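PDB 5Y9D: acyl-coenzyme A oxidase 1 from Yarrowia lipolytica, which oxidises acyl-CoA esters to (2E)-enoyl-CoAs with FAD, passing electrons to oxygen to give hydrogen peroxide in peroxisomal fatty acid beta-oxidation. Local coordinates for residues A[177-188]-A[221-232]; A[203-213]-A[265-273]. All coordinates share one frame; numbering follows the deposited sequence.

Contact 1 of 2, residues A[177-188]-A[221-232]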
loop_
_atom_site.group_PDB
_atom_site.type_symbol
_atom_site.label_atom_id
_atom_site.label_comp_id
_atom_site.label_asym_id
_atom_site.label_seq_id
_atom_site.Cartn_x
_atom_site.Cartn_y
_atom_site.Cartn_z
ATOM N N LEU A 177 14.112 -22.986 -1.209
ATOM C CA LEU A 177 13.647 -24.214 -1.786
ATOM C C LEU A 177 14.501 -25.411 -1.426
ATOM O O LEU A 177 13.999 -26.542 -1.400
ATOM C CB LEU A 177 13.570 -24.069 -3.299
ATOM C CG LEU A 177 12.401 -23.270 -3.903
ATOM C CD1 LEU A 177 11.506 -22.541 -2.888
ATOM C CD2 LEU A 177 12.935 -22.266 -4.933
ATOM N N LYS A 178 15.776 -25.187 -1.116
ATOM C CA LYS A 178 16.652 -26.294 -0.721
ATOM C C LYS A 178 16.274 -26.825 0.651
ATOM O O LYS A 178 16.625 -27.938 0.987
ATOM C CB LYS A 178 18.136 -25.893 -0.767
ATOM C CG LYS A 178 18.710 -25.826 -2.181
ATOM C CD LYS A 178 20.158 -25.337 -2.208
ATOM C CE LYS A 178 20.260 -23.817 -2.051
ATOM N NZ LYS A 178 21.647 -23.281 -2.206
ATOM N N GLY A 179 15.559 -26.036 1.446
ATOM C CA GLY A 179 15.197 -26.440 2.813
ATOM C C GLY A 179 13.806 -27.030 2.933
ATOM O O GLY A 179 13.296 -27.215 4.049
ATOM N N LEU A 180 13.185 -27.325 1.792
ATOM C CA LEU A 180 11.864 -27.945 1.784
ATOM C C LEU A 180 11.930 -29.238 2.538
ATOM O O LEU A 180 12.888 -29.985 2.424
ATOM C CB LEU A 180 11.402 -28.251 0.349
ATOM C CG LEU A 180 10.999 -27.070 -0.485
ATOM C CD1 LEU A 180 10.696 -27.494 -1.903
ATOM C CD2 LEU A 180 9.792 -26.419 0.124
ATOM N N GLU A 181 10.877 -29.538 3.255
ATOM C CA GLU A 181 10.922 -30.608 4.205
ATOM C C GLU A 181 10.107 -31.805 3.745
ATOM O O GLU A 181 10.320 -32.906 4.218
ATOM C CB GLU A 181 10.482 -30.092 5.578
ATOM C CG GLU A 181 11.539 -29.333 6.370
ATOM C CD GLU A 181 11.053 -28.990 7.788
ATOM O OE1 GLU A 181 10.136 -28.132 7.965
ATOM O OE2 GLU A 181 11.562 -29.597 8.761
ATOM N N THR A 182 9.198 -31.616 2.811
ATOM C CA THR A 182 8.456 -32.733 2.210
ATOM C C THR A 182 9.384 -33.703 1.516
ATOM O O THR A 182 10.247 -33.281 0.777
ATOM C CB THR A 182 7.506 -32.236 1.127
ATOM O OG1 THR A 182 6.457 -31.472 1.723
ATOM C CG2 THR A 182 6.904 -33.403 0.379
ATOM N N THR A 183 9.168 -35.006 1.689
ATOM C CA THR A 183 10.084 -35.993 1.117
ATOM C C THR A 183 9.496 -36.821 0.019
ATOM O O THR A 183 8.325 -37.177 0.067
ATOM C CB THR A 183 10.559 -37.021 2.174
ATOM O OG1 THR A 183 9.458 -37.851 2.591
ATOM C CG2 THR A 183 11.253 -36.336 3.378
ATOM N N ALA A 184 10.367 -37.231 -0.897
ATOM C CA ALA A 184 10.060 -38.221 -1.921
ATOM C C ALA A 184 11.095 -39.339 -1.861
ATOM O O ALA A 184 12.169 -39.246 -2.487
ATOM C CB ALA A 184 10.101 -37.586 -3.295
ATOM N N THR A 185 10.772 -40.408 -1.141
ATOM C CA THR A 185 11.753 -41.432 -0.884
ATOM C C THR A 185 11.432 -42.657 -1.724
ATOM O O THR A 185 10.300 -43.129 -1.740
ATOM C CB THR A 185 11.940 -41.743 0.621
ATOM O OG1 THR A 185 12.197 -43.133 0.800
ATOM C CG2 THR A 185 10.751 -41.369 1.442
ATOM N N TYR A 186 12.469 -43.141 -2.426
ATOM C CA TYR A 186 12.342 -44.122 -3.503
ATOM C C TYR A 186 12.172 -45.508 -2.942
ATOM O O TYR A 186 12.798 -45.847 -1.966
ATOM C CB TYR A 186 13.563 -44.120 -4.428
ATOM C CG TYR A 186 13.425 -45.167 -5.513
ATOM C CD1 TYR A 186 12.429 -45.062 -6.478
ATOM C CD2 TYR A 186 14.245 -46.298 -5.540
ATOM C CE1 TYR A 186 12.277 -46.027 -7.459
ATOM C CE2 TYR A 186 14.099 -47.277 -6.514
ATOM C CZ TYR A 186 13.115 -47.131 -7.470
ATOM O OH TYR A 186 12.950 -48.082 -8.432
ATOM N N ASP A 187 11.299 -46.291 -3.557
ATOM C CA ASP A 187 11.062 -47.651 -3.107
ATOM C C ASP A 187 11.226 -48.599 -4.280
ATOM O O ASP A 187 10.412 -48.609 -5.197
ATOM C CB ASP A 187 9.673 -47.788 -2.465
ATOM C CG ASP A 187 9.402 -49.196 -1.939
ATOM O OD1 ASP A 187 10.219 -50.100 -2.193
ATOM O OD2 ASP A 187 8.361 -49.407 -1.283
ATOM N N GLN A 188 12.273 -49.409 -4.215
ATOM C CA GLN A 188 12.671 -50.280 -5.321
ATOM C C GLN A 188 11.763 -51.491 -5.449
ATOM O O GLN A 188 11.380 -51.845 -6.549
ATOM C CB GLN A 188 14.112 -50.715 -5.115
ATOM C CG GLN A 188 14.752 -51.430 -6.288
ATOM C CD GLN A 188 16.240 -51.600 -6.069
ATOM O OE1 GLN A 188 16.727 -51.482 -4.944
ATOM N NE2 GLN A 188 16.967 -51.863 -7.134
ATOM N N ALA A 221 9.870 -31.824 -3.681
ATOM C CA ALA A 221 10.234 -32.588 -2.497
ATOM C C ALA A 221 11.686 -33.059 -2.551
ATOM O O ALA A 221 12.300 -33.139 -3.623
ATOM C CB ALA A 221 9.318 -33.799 -2.376
ATOM N N LYS A 222 12.212 -33.419 -1.391
ATOM C CA LYS A 222 13.551 -33.972 -1.308
ATOM C C LYS A 222 13.524 -35.406 -1.753
ATOM O O LYS A 222 12.800 -36.240 -1.198
ATOM C CB LYS A 222 14.113 -33.848 0.102
ATOM C CG LYS A 222 14.395 -32.415 0.487
ATOM C CD LYS A 222 15.284 -31.762 -0.565
ATOM C CE LYS A 222 15.805 -30.415 -0.128
ATOM N NZ LYS A 222 16.444 -30.519 1.215
ATOM N N LEU A 223 14.302 -35.668 -2.796
ATOM C CA LEU A 223 14.428 -36.988 -3.388
ATOM C C LEU A 223 15.311 -37.833 -2.483
ATOM O O LEU A 223 16.519 -37.556 -2.354
ATOM C CB LEU A 223 15.093 -36.822 -4.739
ATOM C CG LEU A 223 15.555 -38.075 -5.443
ATOM C CD1 LEU A 223 14.327 -38.907 -5.725
ATOM C CD2 LEU A 223 16.273 -37.652 -6.720
ATOM N N ILE A 224 14.728 -38.840 -1.826
ATOM C CA ILE A 224 15.528 -39.665 -0.938
ATOM C C ILE A 224 15.681 -41.059 -1.515
ATOM O O ILE A 224 14.705 -41.714 -1.765
ATOM C CB ILE A 224 14.989 -39.752 0.505
ATOM C CG1 ILE A 224 14.402 -38.428 1.000
ATOM C CG2 ILE A 224 16.106 -40.182 1.446
ATOM C CD1 ILE A 224 15.351 -37.255 1.005
ATOM N N VAL A 225 16.923 -41.492 -1.705
ATOM C CA VAL A 225 17.267 -42.840 -2.198
ATOM C C VAL A 225 18.354 -43.419 -1.285
ATOM O O VAL A 225 19.385 -42.776 -1.037
ATOM C CB VAL A 225 17.791 -42.822 -3.663
ATOM C CG1 VAL A 225 17.834 -44.236 -4.241
ATOM C CG2 VAL A 225 16.926 -41.949 -4.562
ATOM N N HIS A 226 18.114 -44.622 -0.767
ATOM C CA HIS A 226 19.064 -45.303 0.130
ATOM C C HIS A 226 19.603 -44.414 1.250
ATOM O O HIS A 226 20.796 -44.466 1.591
ATOM C CB HIS A 226 20.226 -45.851 -0.684
ATOM C CG HIS A 226 19.797 -46.779 -1.769
ATOM N ND1 HIS A 226 18.872 -47.776 -1.560
ATOM C CD2 HIS A 226 20.164 -46.866 -3.068
ATOM C CE1 HIS A 226 18.680 -48.438 -2.687
ATOM N NE2 HIS A 226 19.450 -47.905 -3.620
ATOM N N GLY A 227 18.709 -43.600 1.810
ATOM C CA GLY A 227 19.006 -42.748 2.955
ATOM C C GLY A 227 19.738 -41.474 2.626
ATOM O O GLY A 227 20.152 -40.760 3.525
ATOM N N LYS A 228 19.913 -41.181 1.341
ATOM C CA LYS A 228 20.622 -39.978 0.933
ATOM C C LYS A 228 19.674 -39.012 0.206
ATOM O O LYS A 228 18.940 -39.404 -0.713
ATOM C CB LYS A 228 21.834 -40.338 0.061
ATOM C CG LYS A 228 22.348 -39.186 -0.811
ATOM C CD LYS A 228 23.859 -39.120 -0.893
ATOM C CE LYS A 228 24.358 -38.548 -2.216
ATOM N NZ LYS A 228 24.886 -39.666 -3.053
ATOM N N ASP A 229 19.727 -37.753 0.646
ATOM C CA ASP A 229 19.003 -36.632 0.048
ATOM C C ASP A 229 19.716 -36.138 -1.211
ATOM O O ASP A 229 20.788 -35.550 -1.126
ATOM C CB ASP A 229 18.926 -35.501 1.075
ATOM C CG ASP A 229 17.944 -34.407 0.696
ATOM O OD1 ASP A 229 17.597 -34.304 -0.499
ATOM O OD2 ASP A 229 17.539 -33.635 1.604
ATOM N N TYR A 230 19.111 -36.349 -2.375
ATOM C CA TYR A 230 19.680 -35.827 -3.615
ATOM C C TYR A 230 19.216 -34.422 -3.989
ATOM O O TYR A 230 19.514 -33.923 -5.092
ATOM C CB TYR A 230 19.420 -36.791 -4.753
ATOM C CG TYR A 230 20.322 -37.982 -4.653
ATOM C CD1 TYR A 230 21.601 -37.960 -5.216
ATOM C CD2 TYR A 230 19.910 -39.129 -3.967
ATOM C CE1 TYR A 230 22.437 -39.063 -5.125
ATOM C CE2 TYR A 230 20.733 -40.228 -3.866
ATOM C CZ TYR A 230 21.997 -40.194 -4.433
ATOM O OH TYR A 230 22.802 -41.297 -4.304
ATOM N N GLY A 231 18.521 -33.771 -3.059
ATOM C CA GLY A 231 17.990 -32.443 -3.291
ATOM C C GLY A 231 16.546 -32.367 -3.767
ATOM O O GLY A 231 15.838 -33.359 -3.915
ATOM N N THR A 232 16.126 -31.149 -4.060
ATOM C CA THR A 232 14.761 -30.864 -4.446
ATOM C C THR A 232 14.461 -31.193 -5.899
ATOM O O THR A 232 15.093 -30.695 -6.802
ATOM C CB THR A 232 14.450 -29.389 -4.201
ATOM O OG1 THR A 232 14.662 -29.097 -2.828
ATOM C CG2 THR A 232 13.025 -29.079 -4.551
#
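Two bends in the side chain of Lys222, chi2 -53° and chi4 52°, fold it back toward residues 177-180. Its CG passes 3.5 Å from Leu180 O. Its NZ is modelled as a donor to Lys178 O, but that bond is doubtful because the carbonyl is crowded. NZ also forms a salt bridge with Asp229 OD2, whose hydrogen bond, at 3.3 Å, is weak. Asp229 OD1 accepts from Gly231 N in an Asx turn, which helps fix the carboxylate. In Thr232, chi1 of -58° sets OG1 beside its own backbone N, where it donates to Leu177 O at 3.0 Å, from above the carbonyl plane. Its CG2 meets Leu180 CD1 at 3.9 Å, with the two side chains crossing at about a right angle.

Further along, strands 183-187 and 221-225 run parallel in the larger mixed sheet of the acyl-CoA dehydrogenase-type middle domain. Lys222 N donates to Thr182 O, and Ala184 N to Lys222 O. Ile224 N then donates to Ala184 O, and Tyr186 N to Ile224 O at 2.7 Å. Thr183, Thr185, Lys222 and Ile224 share one face of the sheet, where Thr185 CB lies 3.6 Å from Ile224 CB. Ala184 and Leu223 point to the other face. At the start of the pairing, Ala221 CB packs on Thr182 CG2 at 3.7 Å, while Thr182 OG1 is held by Glu170.

A type I' turn, Val225 to Lys228, leads strand 216-225 into the antiparallel strand 228-238. Strand 192-196 pairs antiparallel with strand 183-187, and Ile195 and Phe235 of these neighbouring strands pack against Ala184.

Contact 2 of 2, residues A[203-213]-A[265-273]. With FAD (flavin-adenine dinucleotide), chain C.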
loop_
_atom_site.group_PDB
_atom_site.type_symbol
_atom_site.label_atom_id
_atom_site.label_comp_id
_atom_site.label_asym_id
_atom_site.label_seq_id
_atom_site.Cartn_x
_atom_site.Cartn_y
_atom_site.Cartn_z
ATOM N N THR A 203 3.542 -28.826 5.553
ATOM C CA THR A 203 2.277 -28.704 4.841
ATOM C C THR A 203 2.537 -27.760 3.618
ATOM O O THR A 203 3.133 -26.699 3.774
ATOM C CB THR A 203 1.129 -28.218 5.764
ATOM O OG1 THR A 203 0.928 -29.127 6.875
ATOM C CG2 THR A 203 -0.201 -28.113 5.016
ATOM N N LYS A 204 2.168 -28.196 2.405
ATOM C CA LYS A 204 2.250 -27.321 1.224
ATOM C C LYS A 204 1.228 -26.249 1.452
ATOM O O LYS A 204 0.195 -26.509 2.054
ATOM C CB LYS A 204 1.915 -28.056 -0.063
ATOM C CG LYS A 204 2.883 -29.139 -0.450
ATOM C CD LYS A 204 4.238 -28.567 -0.776
ATOM C CE LYS A 204 5.267 -29.634 -1.060
ATOM N NZ LYS A 204 6.475 -28.973 -1.633
ATOM N N TRP A 205 1.530 -25.038 1.042
ATOM C CA TRP A 205 0.794 -23.861 1.547
ATOM C C TRP A 205 0.683 -22.773 0.503
ATOM O O TRP A 205 1.620 -22.574 -0.275
ATOM C CB TRP A 205 1.484 -23.308 2.752
ATOM C CG TRP A 205 0.560 -22.532 3.555
ATOM C CD1 TRP A 205 0.311 -21.212 3.451
ATOM C CD2 TRP A 205 -0.280 -23.017 4.584
ATOM N NE1 TRP A 205 -0.639 -20.845 4.341
ATOM C CE2 TRP A 205 -1.018 -21.938 5.059
ATOM C CE3 TRP A 205 -0.491 -24.276 5.146
ATOM C CZ2 TRP A 205 -1.957 -22.058 6.076
ATOM C CZ3 TRP A 205 -1.432 -24.395 6.170
ATOM C CH2 TRP A 205 -2.141 -23.289 6.623
ATOM N N TRP A 206 -0.483 -22.119 0.467
ATOM C CA TRP A 206 -0.872 -21.164 -0.572
ATOM C C TRP A 206 -1.101 -21.792 -1.932
ATOM O O TRP A 206 -1.057 -21.084 -2.955
ATOM C CB TRP A 206 0.207 -20.058 -0.755
ATOM C CG TRP A 206 0.328 -19.181 0.408
ATOM C CD1 TRP A 206 1.421 -18.959 1.161
ATOM C CD2 TRP A 206 -0.724 -18.405 0.958
ATOM N NE1 TRP A 206 1.117 -18.079 2.176
ATOM C CE2 TRP A 206 -0.207 -17.727 2.058
ATOM C CE3 TRP A 206 -2.058 -18.222 0.613
ATOM C CZ2 TRP A 206 -0.972 -16.887 2.826
ATOM C CZ3 TRP A 206 -2.826 -17.388 1.377
ATOM C CH2 TRP A 206 -2.281 -16.728 2.477
ATOM N N ILE A 207 -1.284 -23.102 -1.997
ATOM C CA ILE A 207 -1.297 -23.718 -3.317
ATOM C C ILE A 207 -2.557 -23.328 -4.099
ATOM O O ILE A 207 -3.635 -23.858 -3.862
ATOM C CB ILE A 207 -1.204 -25.259 -3.262
ATOM C CG1 ILE A 207 -0.028 -25.725 -2.380
ATOM C CG2 ILE A 207 -1.115 -25.830 -4.676
ATOM C CD1 ILE A 207 1.292 -25.031 -2.621
ATOM N N GLY A 208 -2.418 -22.403 -5.036
ATOM C CA GLY A 208 -3.513 -22.067 -5.950
ATOM C C GLY A 208 -4.167 -23.263 -6.618
ATOM O O GLY A 208 -3.472 -24.142 -7.129
ATOM N N GLY A 209 -5.506 -23.330 -6.560
ATOM C CA GLY A 209 -6.268 -24.414 -7.184
ATOM C C GLY A 209 -6.420 -25.663 -6.326
ATOM O O GLY A 209 -7.326 -26.491 -6.553
ATOM N N ALA A 210 -5.584 -25.798 -5.299
ATOM C CA ALA A 210 -5.598 -27.021 -4.523
ATOM C C ALA A 210 -6.887 -27.189 -3.745
ATOM O O ALA A 210 -7.427 -28.283 -3.693
ATOM C CB ALA A 210 -4.441 -27.048 -3.578
ATOM N N ALA A 211 -7.388 -26.102 -3.156
ATOM C CA ALA A 211 -8.460 -26.235 -2.191
ATOM C C ALA A 211 -9.637 -26.935 -2.801
ATOM O O ALA A 211 -10.139 -27.895 -2.251
ATOM C CB ALA A 211 -8.859 -24.897 -1.611
ATOM N N HIS A 212 -10.014 -26.519 -3.991
ATOM C CA HIS A 212 -11.276 -26.929 -4.557
ATOM C C HIS A 212 -11.254 -27.459 -5.989
ATOM O O HIS A 212 -12.217 -28.082 -6.402
ATOM C CB HIS A 212 -12.209 -25.733 -4.515
ATOM C CG HIS A 212 -12.916 -25.549 -3.211
ATOM N ND1 HIS A 212 -13.037 -26.553 -2.265
ATOM C CD2 HIS A 212 -13.617 -24.496 -2.732
ATOM C CE1 HIS A 212 -13.769 -26.109 -1.257
ATOM N NE2 HIS A 212 -14.136 -24.871 -1.519
ATOM N N THR A 213 -10.202 -27.222 -6.770
ATOM C CA THR A 213 -10.332 -27.464 -8.217
ATOM C C THR A 213 -9.353 -28.476 -8.858
ATOM O O THR A 213 -9.729 -29.258 -9.736
ATOM C CB THR A 213 -10.416 -26.118 -8.994
ATOM O OG1 THR A 213 -9.941 -26.255 -10.337
ATOM C CG2 THR A 213 -9.651 -25.082 -8.369
ATOM N N VAL A 265 -9.495 -17.035 -5.957
ATOM C CA VAL A 265 -8.490 -18.096 -6.152
ATOM C C VAL A 265 -8.560 -18.967 -4.931
ATOM O O VAL A 265 -8.518 -18.459 -3.835
ATOM C CB VAL A 265 -7.061 -17.533 -6.280
ATOM C CG1 VAL A 265 -6.032 -18.633 -6.610
ATOM C CG2 VAL A 265 -7.018 -16.452 -7.340
ATOM N N ASP A 266 -8.661 -20.280 -5.130
ATOM C CA ASP A 266 -8.923 -21.213 -4.039
ATOM C C ASP A 266 -7.620 -21.820 -3.571
ATOM O O ASP A 266 -7.265 -22.932 -3.932
ATOM C CB ASP A 266 -9.904 -22.300 -4.476
ATOM C CG ASP A 266 -9.401 -23.099 -5.657
ATOM O OD1 ASP A 266 -8.909 -22.502 -6.649
ATOM O OD2 ASP A 266 -9.499 -24.338 -5.581
ATOM N N ASN A 267 -6.895 -21.060 -2.777
ATOM C CA ASN A 267 -5.576 -21.456 -2.371
ATOM C C ASN A 267 -5.783 -22.415 -1.229
ATOM O O ASN A 267 -6.509 -22.122 -0.267
ATOM C CB ASN A 267 -4.730 -20.261 -1.946
ATOM C CG ASN A 267 -4.304 -19.414 -3.115
ATOM O OD1 ASN A 267 -3.204 -19.571 -3.650
ATOM N ND2 ASN A 267 -5.184 -18.508 -3.539
ATOM N N GLY A 268 -5.166 -23.570 -1.361
ATOM C CA GLY A 268 -5.337 -24.619 -0.391
ATOM C C GLY A 268 -4.017 -25.086 0.206
ATOM O O GLY A 268 -2.921 -24.771 -0.276
ATOM N N TRP A 269 -4.142 -25.866 1.263
ATOM C CA TRP A 269 -3.004 -26.530 1.851
ATOM C C TRP A 269 -3.146 -28.037 1.580
ATOM O O TRP A 269 -4.272 -28.517 1.385
ATOM C CB TRP A 269 -2.921 -26.207 3.327
ATOM C CG TRP A 269 -4.106 -26.564 4.120
ATOM C CD1 TRP A 269 -5.065 -25.718 4.553
ATOM C CD2 TRP A 269 -4.445 -27.852 4.633
ATOM N NE1 TRP A 269 -5.987 -26.377 5.304
ATOM C CE2 TRP A 269 -5.647 -27.697 5.373
ATOM C CE3 TRP A 269 -3.856 -29.133 4.540
ATOM C CZ2 TRP A 269 -6.311 -28.790 6.010
ATOM C CZ3 TRP A 269 -4.479 -30.215 5.205
ATOM C CH2 TRP A 269 -5.704 -30.032 5.929
ATOM N N ILE A 270 -2.005 -28.733 1.515
ATOM C CA ILE A 270 -1.905 -30.122 1.122
ATOM C C ILE A 270 -0.944 -30.808 2.080
ATOM O O ILE A 270 0.173 -30.327 2.301
ATOM C CB ILE A 270 -1.278 -30.319 -0.267
ATOM C CG1 ILE A 270 -1.770 -29.302 -1.296
ATOM C CG2 ILE A 270 -1.566 -31.736 -0.794
ATOM C CD1 ILE A 270 -1.183 -29.551 -2.669
ATOM N N GLN A 271 -1.379 -31.927 2.645
ATOM C CA GLN A 271 -0.508 -32.817 3.408
ATOM C C GLN A 271 -0.518 -34.185 2.720
ATOM O O GLN A 271 -1.558 -34.641 2.271
ATOM C CB GLN A 271 -0.996 -32.937 4.833
ATOM C CG GLN A 271 -0.951 -31.604 5.584
ATOM C CD GLN A 271 -1.615 -31.701 6.917
ATOM O OE1 GLN A 271 -2.473 -32.545 7.097
ATOM N NE2 GLN A 271 -1.243 -30.834 7.863
ATOM N N PHE A 272 0.661 -34.785 2.591
ATOM C CA PHE A 272 0.805 -36.152 2.079
ATOM C C PHE A 272 1.241 -37.123 3.202
ATOM O O PHE A 272 2.188 -36.842 3.924
ATOM C CB PHE A 272 1.843 -36.161 0.955
ATOM C CG PHE A 272 1.522 -35.249 -0.202
ATOM C CD1 PHE A 272 0.554 -35.589 -1.135
ATOM C CD2 PHE A 272 2.236 -34.079 -0.400
ATOM C CE1 PHE A 272 0.276 -34.764 -2.237
ATOM C CE2 PHE A 272 1.975 -33.257 -1.489
ATOM C CZ PHE A 272 0.994 -33.601 -2.422
ATOM N N THR A 273 0.530 -38.241 3.341
ATOM C CA THR A 273 0.912 -39.334 4.245
ATOM C C THR A 273 1.106 -40.654 3.470
ATOM O O THR A 273 0.120 -41.300 3.130
ATOM C CB THR A 273 -0.136 -39.605 5.353
ATOM O OG1 THR A 273 -0.247 -38.486 6.223
ATOM C CG2 THR A 273 0.326 -40.760 6.223
HETATM P PA FAD C . 10.060 -16.250 3.645
HETATM O O1A FAD C . 9.717 -16.964 4.878
HETATM O O2A FAD C . 11.076 -16.761 2.720
HETATM O O5B FAD C . 10.467 -14.790 4.043
HETATM C C5B FAD C . 9.886 -14.052 5.101
HETATM C C4B FAD C . 10.532 -12.679 5.190
HETATM O O4B FAD C . 11.896 -12.812 5.551
HETATM C C3B FAD C . 10.520 -11.968 3.862
HETATM O O3B FAD C . 10.201 -10.606 4.060
HETATM C C2B FAD C . 11.928 -12.038 3.354
HETATM O O2B FAD C . 12.245 -10.854 2.656
HETATM C C1B FAD C . 12.742 -12.180 4.613
HETATM N N9A FAD C . 13.909 -13.021 4.330
HETATM C C8A FAD C . 13.886 -14.303 3.989
HETATM N N7A FAD C . 15.119 -14.766 3.792
HETATM C C5A FAD C . 15.967 -13.762 4.008
HETATM C C6A FAD C . 17.429 -13.561 3.967
HETATM N N6A FAD C . 18.264 -14.556 3.652
HETATM N N1A FAD C . 17.899 -12.352 4.262
HETATM C C2A FAD C . 17.091 -11.356 4.577
HETATM N N3A FAD C . 15.768 -11.455 4.630
HETATM C C4A FAD C . 15.157 -12.613 4.359
HETATM N N1 FAD C . 3.462 -21.006 -3.754
HETATM C C2 FAD C . 3.337 -22.024 -4.602
HETATM O O2 FAD C . 4.224 -22.866 -4.638
HETATM N N3 FAD C . 2.293 -22.164 -5.402
HETATM C C4 FAD C . 1.298 -21.300 -5.425
HETATM O O4 FAD C . 0.340 -21.446 -6.167
HETATM C C4X FAD C . 1.359 -20.151 -4.529
HETATM N N5 FAD C . 0.393 -19.248 -4.504
HETATM C C5X FAD C . 0.467 -18.222 -3.671
HETATM C C6 FAD C . -0.561 -17.324 -3.657
HETATM C C7 FAD C . -0.522 -16.260 -2.813
HETATM C C7M FAD C . -1.655 -15.280 -2.842
HETATM C C8 FAD C . 0.642 -16.085 -1.919
HETATM C C8M FAD C . 0.740 -14.931 -0.976
HETATM C C9 FAD C . 1.671 -16.984 -1.932
HETATM C C9A FAD C . 1.620 -18.056 -2.773
HETATM N N10 FAD C . 2.654 -18.989 -2.792
HETATM C C10 FAD C . 2.535 -20.055 -3.668
HETATM C "C1'" FAD C . 3.813 -18.871 -1.918
HETATM C "C2'" FAD C . 4.691 -17.678 -2.258
HETATM O "O2'" FAD C . 5.524 -17.973 -3.359
HETATM C "C3'" FAD C . 5.528 -17.333 -1.050
HETATM O "O3'" FAD C . 4.782 -16.418 -0.274
HETATM C "C4'" FAD C . 6.824 -16.646 -1.395
HETATM O "O4'" FAD C . 7.719 -17.564 -2.007
HETATM C "C5'" FAD C . 7.457 -16.059 -0.144
HETATM O "O5'" FAD C . 7.849 -17.104 0.713
HETATM P P FAD C . 7.736 -17.044 2.278
HETATM O O1P FAD C . 6.461 -16.492 2.683
HETATM O O2P FAD C . 8.139 -18.383 2.709
HETATM O O3P FAD C . 8.785 -15.975 2.760
#
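Trp269 lies against Thr203, Lys204 and Trp205. Its CB rests 3.4 Å from Lys204 O and 3.6 Å from Trp205 CE3. A chi1 of 58° places CG, and with it CD1, near Trp205 CZ3. The Trp205 six-membered ring and the Trp269 five-membered ring are close to parallel, with planes at 13°, but slide apart and barely overlap. On the six-membered ring, Trp269 CE3 meets Thr203 CG2 at 3.8 Å, obliquely. The indole also packs edge-to-face with Phe670 of the second subunit. Next along the strand, Gln271 NE2 donates to Thr203 OG1 at 2.9 Å, nearly straight and in the amide plane; OG1 is also hydrogen-bonded to Ile200 O.

The backbones form an antiparallel pair in the small sheet of strands 204-207, 268-272 and 251-255, part of the acyl-CoA dehydrogenase-type middle domain. Lys204 pairs with Ile270 and Ile207 with Gly268, so the register slips by one. This is a beta bulge; the chain turns a corner at Trp206, and Trp206 and Gly208 lie at the flavin. One face of the Trp206 indole meets the benzene end of the flavin, offset toward the rim, while the other is met by Trp205 CD1. Trp206 O stands 2.8 Å from FAD N5. Gly208 N donates to FAD O4 at 3.1 Å.

Ile207 O is gripped from opposite faces by Gly268 N and Ala210 N. Gly268 has no side chain, and the backbone at Ala210 and Ala211 lies where one would go. Ala211 N donates to Asp266 O at 3.3 Å. Asp266 OD1 forms a salt bridge with Arg127 of helix 122-142.

Both contacts lie in the middle domain, and their segments alternate along the chain. Their centres are about 21 Å apart. Contact 2 is buried. It meets the second subunit at several residues, contact 1 only through Glu181. Contact 1 is partly buried, with an exposed hairpin turn at one end. One is a parallel pair in the larger mixed sheet, the other a bulged antiparallel pair in a separate three-stranded sheet. At its loop end contact 1 adds a threonine-to-carbonyl bond, beside the Lys222-Asp229 salt bridge within 221-232. Contact 2 relies more on indole rings and close-packed glycines and alanines, and it binds the flavin. The two meet where Thr182 OG1 packs 3.5 Å from Lys204 CE.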